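Local atomic coordinates of ABC-type metal ion transport system, periplasmic component (Vibrio vulnificus, PDB entry 3K2D), a protein that binds methionine between two alpha/beta lobes, probably as the periplasmic component of an ABC transporter, and is an immunogenic lipoprotein that activates Toll-like receptor 2. Residues A[23-34]-A[218-228]. The protein carries 4 engineered substitutions. Sequence-based numbering, arbitrary orientation.
Sequences VAAKVAKEKYGL and NFVKAYQTEEV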
loop_
_atom_site.group_PDB
_atom_site.type_symbol
_atom_site.label_atom_id
_atom_site.label_comp_id
_atom_site.label_asym_id
_atom_site.label_seq_id
_atom_site.Cartn_x
_atom_site.Cartn_y
_atom_site.Cartn_z
ATOM N N VAL A 23 -14.694 3.788 -9.331
ATOM C CA VAL A 23 -14.934 5.037 -10.027
ATOM C C VAL A 23 -14.083 5.092 -11.287
ATOM O O VAL A 23 -14.561 5.478 -12.350
ATOM C CB VAL A 23 -14.622 6.227 -9.122
ATOM C CG1 VAL A 23 -15.002 7.531 -9.818
ATOM C CG2 VAL A 23 -15.369 6.065 -7.815
ATOM N N ALA A 24 -12.821 4.699 -11.163
ATOM C CA ALA A 24 -11.914 4.676 -12.300
ATOM C C ALA A 24 -12.544 3.836 -13.411
ATOM O O ALA A 24 -12.526 4.214 -14.586
ATOM C CB ALA A 24 -10.582 4.081 -11.885
ATOM N N ALA A 25 -13.108 2.692 -13.032
ATOM C CA ALA A 25 -13.754 1.802 -13.992
ATOM C C ALA A 25 -14.948 2.525 -14.601
ATOM O O ALA A 25 -15.274 2.346 -15.773
ATOM C CB ALA A 25 -14.221 0.541 -13.299
ATOM N N LYS A 26 -15.605 3.336 -13.787
ATOM C CA LYS A 26 -16.748 4.083 -14.249
ATOM C C LYS A 26 -16.261 5.075 -15.312
ATOM O O LYS A 26 -16.792 5.124 -16.424
ATOM C CB LYS A 26 -17.387 4.808 -13.058
ATOM C CG LYS A 26 -18.572 5.699 -13.387
ATOM C CD LYS A 26 -18.999 6.494 -12.162
ATOM C CE LYS A 26 -20.035 7.568 -12.500
ATOM N NZ LYS A 26 -19.481 8.667 -13.357
ATOM N N VAL A 27 -15.237 5.850 -14.973
ATOM C CA VAL A 27 -14.688 6.837 -15.896
ATOM C C VAL A 27 -14.133 6.201 -17.171
ATOM O O VAL A 27 -14.203 6.791 -18.252
ATOM C CB VAL A 27 -13.583 7.666 -15.202
ATOM C CG1 VAL A 27 -12.797 8.473 -16.226
ATOM C CG2 VAL A 27 -14.223 8.600 -14.169
ATOM N N ALA A 28 -13.582 5.000 -17.043
ATOM C CA ALA A 28 -13.037 4.308 -18.201
ATOM C C ALA A 28 -14.132 3.947 -19.222
ATOM O O ALA A 28 -13.885 3.950 -20.431
ATOM C CB ALA A 28 -12.295 3.060 -17.759
ATOM N N LYS A 29 -15.337 3.643 -18.743
ATOM C CA LYS A 29 -16.427 3.288 -19.650
ATOM C C LYS A 29 -17.028 4.496 -20.366
ATOM O O LYS A 29 -17.385 4.416 -21.537
ATOM C CB LYS A 29 -17.555 2.552 -18.916
ATOM C CG LYS A 29 -18.651 2.063 -19.869
ATOM C CD LYS A 29 -19.944 1.673 -19.153
ATOM C CE LYS A 29 -19.771 0.449 -18.250
ATOM N NZ LYS A 29 -21.033 0.098 -17.521
ATOM N N GLU A 30 -17.140 5.611 -19.661
ATOM C CA GLU A 30 -17.719 6.812 -20.240
ATOM C C GLU A 30 -16.767 7.481 -21.214
ATOM O O GLU A 30 -17.181 7.935 -22.275
ATOM C CB GLU A 30 -18.092 7.796 -19.129
ATOM C CG GLU A 30 -18.714 7.116 -17.924
ATOM C CD GLU A 30 -19.204 8.093 -16.873
ATOM O OE1 GLU A 30 -18.466 9.062 -16.554
ATOM O OE2 GLU A 30 -20.326 7.877 -16.356
ATOM N N LYS A 31 -15.489 7.535 -20.853
ATOM C CA LYS A 31 -14.475 8.169 -21.687
ATOM C C LYS A 31 -13.873 7.301 -22.793
ATOM O O LYS A 31 -13.667 7.772 -23.910
ATOM C CB LYS A 31 -13.329 8.688 -20.816
ATOM C CG LYS A 31 -13.633 9.931 -20.008
ATOM C CD LYS A 31 -12.420 10.319 -19.170
ATOM C CE LYS A 31 -12.569 11.699 -18.530
ATOM N NZ LYS A 31 -12.352 12.816 -19.497
ATOM N N TYR A 32 -13.584 6.039 -22.496
ATOM C CA TYR A 32 -12.954 5.182 -23.496
ATOM C C TYR A 32 -13.773 3.967 -23.920
ATOM O O TYR A 32 -13.339 3.190 -24.777
ATOM C CB TYR A 32 -11.586 4.733 -22.968
ATOM C CG TYR A 32 -10.815 5.868 -22.335
ATOM C CD1 TYR A 32 -10.410 6.970 -23.094
ATOM C CD2 TYR A 32 -10.551 5.881 -20.962
ATOM C CE1 TYR A 32 -9.772 8.057 -22.505
ATOM C CE2 TYR A 32 -9.914 6.967 -20.360
ATOM C CZ TYR A 32 -9.529 8.052 -21.139
ATOM O OH TYR A 32 -8.916 9.145 -20.555
ATOM N N GLY A 33 -14.955 3.805 -23.335
ATOM C CA GLY A 33 -15.776 2.661 -23.681
ATOM C C GLY A 33 -15.030 1.390 -23.340
ATOM O O GLY A 33 -15.154 0.380 -24.020
ATOM N N LEU A 34 -14.248 1.459 -22.269
ATOM C CA LEU A 34 -13.449 0.340 -21.799
ATOM C C LEU A 34 -14.205 -0.369 -20.685
ATOM O O LEU A 34 -14.426 0.202 -19.624
ATOM C CB LEU A 34 -12.114 0.856 -21.249
ATOM C CG LEU A 34 -10.845 -0.006 -21.300
ATOM C CD1 LEU A 34 -9.953 0.417 -20.143
ATOM C CD2 LEU A 34 -11.155 -1.485 -21.203
ATOM N N ASN A 218 -5.360 3.241 -21.164
ATOM C CA ASN A 218 -6.607 3.967 -20.908
ATOM C C ASN A 218 -7.073 3.889 -19.469
ATOM O O ASN A 218 -7.561 4.867 -18.928
ATOM C CB ASN A 218 -7.736 3.497 -21.839
ATOM C CG ASN A 218 -7.554 3.984 -23.264
ATOM O OD1 ASN A 218 -6.915 5.007 -23.498
ATOM N ND2 ASN A 218 -8.127 3.266 -24.218
ATOM N N PHE A 219 -6.931 2.728 -18.845
ATOM C CA PHE A 219 -7.344 2.599 -17.459
ATOM C C PHE A 219 -6.500 3.537 -16.592
ATOM O O PHE A 219 -7.015 4.162 -15.668
ATOM C CB PHE A 219 -7.184 1.160 -16.971
ATOM C CG PHE A 219 -7.625 0.967 -15.558
ATOM C CD1 PHE A 219 -8.972 0.955 -15.238
ATOM C CD2 PHE A 219 -6.694 0.888 -14.531
ATOM C CE1 PHE A 219 -9.380 0.871 -13.912
ATOM C CE2 PHE A 219 -7.095 0.805 -13.211
ATOM C CZ PHE A 219 -8.437 0.798 -12.900
ATOM N N VAL A 220 -5.205 3.629 -16.904
ATOM C CA VAL A 220 -4.275 4.500 -16.181
ATOM C C VAL A 220 -4.758 5.939 -16.251
ATOM O O VAL A 220 -4.741 6.657 -15.257
ATOM C CB VAL A 220 -2.841 4.454 -16.788
ATOM C CG1 VAL A 220 -1.971 5.534 -16.173
ATOM C CG2 VAL A 220 -2.212 3.108 -16.554
ATOM N N LYS A 221 -5.188 6.358 -17.434
ATOM C CA LYS A 221 -5.660 7.723 -17.629
ATOM C C LYS A 221 -6.945 7.973 -16.836
ATOM O O LYS A 221 -7.093 8.988 -16.157
ATOM C CB LYS A 221 -5.885 7.994 -19.127
ATOM C CG LYS A 221 -5.507 9.407 -19.553
ATOM C CD LYS A 221 -5.726 9.669 -21.049
ATOM C CE LYS A 221 -4.751 8.896 -21.944
ATOM N NZ LYS A 221 -4.994 7.419 -21.962
ATOM N N ALA A 222 -7.869 7.032 -16.919
ATOM C CA ALA A 222 -9.129 7.155 -16.207
ATOM C C ALA A 222 -8.922 7.289 -14.691
ATOM O O ALA A 222 -9.637 8.035 -14.019
ATOM C CB ALA A 222 -10.004 5.938 -16.515
ATOM N N TYR A 223 -7.931 6.572 -14.169
ATOM C CA TYR A 223 -7.632 6.557 -12.738
ATOM C C TYR A 223 -7.013 7.862 -12.285
ATOM O O TYR A 223 -7.016 8.176 -11.097
ATOM C CB TYR A 223 -6.666 5.404 -12.435
ATOM C CG TYR A 223 -6.729 4.810 -11.039
ATOM C CD1 TYR A 223 -6.344 5.543 -9.913
ATOM C CD2 TYR A 223 -7.133 3.486 -10.853
ATOM C CE1 TYR A 223 -6.357 4.964 -8.632
ATOM C CE2 TYR A 223 -7.150 2.904 -9.589
ATOM C CZ TYR A 223 -6.761 3.641 -8.482
ATOM O OH TYR A 223 -6.770 3.040 -7.235
ATOM N N GLN A 224 -6.479 8.623 -13.234
ATOM C CA GLN A 224 -5.834 9.888 -12.904
ATOM C C GLN A 224 -6.720 11.093 -13.173
ATOM O O GLN A 224 -6.269 12.232 -13.050
ATOM C CB GLN A 224 -4.530 10.027 -13.687
ATOM C CG GLN A 224 -3.637 8.811 -13.580
ATOM C CD GLN A 224 -2.355 8.956 -14.355
ATOM O OE1 GLN A 224 -2.352 9.455 -15.476
ATOM N NE2 GLN A 224 -1.258 8.506 -13.771
ATOM N N THR A 225 -7.976 10.844 -13.536
ATOM C CA THR A 225 -8.909 11.931 -13.815
ATOM C C THR A 225 -9.290 12.642 -12.534
ATOM O O THR A 225 -9.112 12.109 -11.437
ATOM C CB THR A 225 -10.219 11.434 -14.484
ATOM O OG1 THR A 225 -10.871 10.491 -13.618
ATOM C CG2 THR A 225 -9.930 10.800 -15.857
ATOM N N GLU A 226 -9.830 13.846 -12.685
ATOM C CA GLU A 226 -10.250 14.648 -11.548
ATOM C C GLU A 226 -11.398 13.967 -10.796
ATOM O O GLU A 226 -11.488 14.070 -9.568
ATOM C CB GLU A 226 -10.693 16.029 -12.029
ATOM C CG GLU A 226 -10.638 17.119 -10.971
ATOM C CD GLU A 226 -9.221 17.635 -10.731
ATOM O OE1 GLU A 226 -8.547 17.995 -11.724
ATOM O OE2 GLU A 226 -8.787 17.690 -9.554
ATOM N N GLU A 227 -12.265 13.265 -11.529
ATOM C CA GLU A 227 -13.403 12.582 -10.914
ATOM C C GLU A 227 -12.960 11.548 -9.888
ATOM O O GLU A 227 -13.416 11.559 -8.745
ATOM C CB GLU A 227 -14.272 11.896 -11.972
ATOM C CG GLU A 227 -15.652 11.511 -11.451
ATOM C CD GLU A 227 -16.521 10.818 -12.492
ATOM O OE1 GLU A 227 -16.462 11.211 -13.675
ATOM O OE2 GLU A 227 -17.278 9.890 -12.124
ATOM N N VAL A 228 -12.067 10.655 -10.296
ATOM C CA VAL A 228 -11.578 9.625 -9.397
ATOM C C VAL A 228 -10.880 10.257 -8.203
ATOM O O VAL A 228 -11.054 9.815 -7.069
ATOM C CB VAL A 228 -10.600 8.673 -10.120
ATOM C CG1 VAL A 228 -9.960 7.696 -9.118
ATOM C CG2 VAL A 228 -11.353 7.911 -11.212
#
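Lys26 and Glu227 join the two segments through a salt bridge at the contact's outer margin, Lys26 NZ lying 2.8 Å from Glu227 OE2 on the syn side of the carboxylate. The same ammonium reaches Glu30, one helical turn on, with NZ 3.2 Å from OE2 and above that carboxylate's plane. One lysine thus serves two glutamates, and its charge probably eases the proximity of Glu30 OE1 and Glu227 OE1. Glu227 leaves its backbone with CG anti to N (chi1 -164°) and runs extended past Val27, whose CG2 packs against the carboxylate, and the Glu227 side chain sits as a knob in the hole formed by Val23, Lys26, Val27 and Glu30.

Inward, small residues let helix 23-32 and helix 218-223 approach to 8.2 Å between axes, at 115°. Ala222 is a second knob, among Ala24, Val27, Ala28 and Tyr32; its CB lies 3.6 Å from Ala24 O, illustrating how alanines at a helix crossing permit close axes. Thr225, the N-cap of the following helix, ties OG1 back to Ala222 O (2.8 Å) and turns CG2 to meet Val27 CG1 tip to tip. At the far end the Asn218 amide forms an offset stack on one face of the Tyr32 ring, displaced toward the rim, planes 8° apart, while Lys31 CB lies over the opposite face and Ala222 CB at the edge.

Ala24 CB touches Tyr223 CD2 at 3.6 Å, and Val228 CG2 packs against the Ala24 backbone. On the sheet side, helix 214-223 rests through Phe219 and Tyr223 on Ile204 of strand 202-207, and Leu34, just beyond helix 16-32, touches Val8 of strand 8-13. Tyr223 and Val228 pack on Val20, joining helix 226-235 to helix 16-32 in this periplasmic-binding-protein fold.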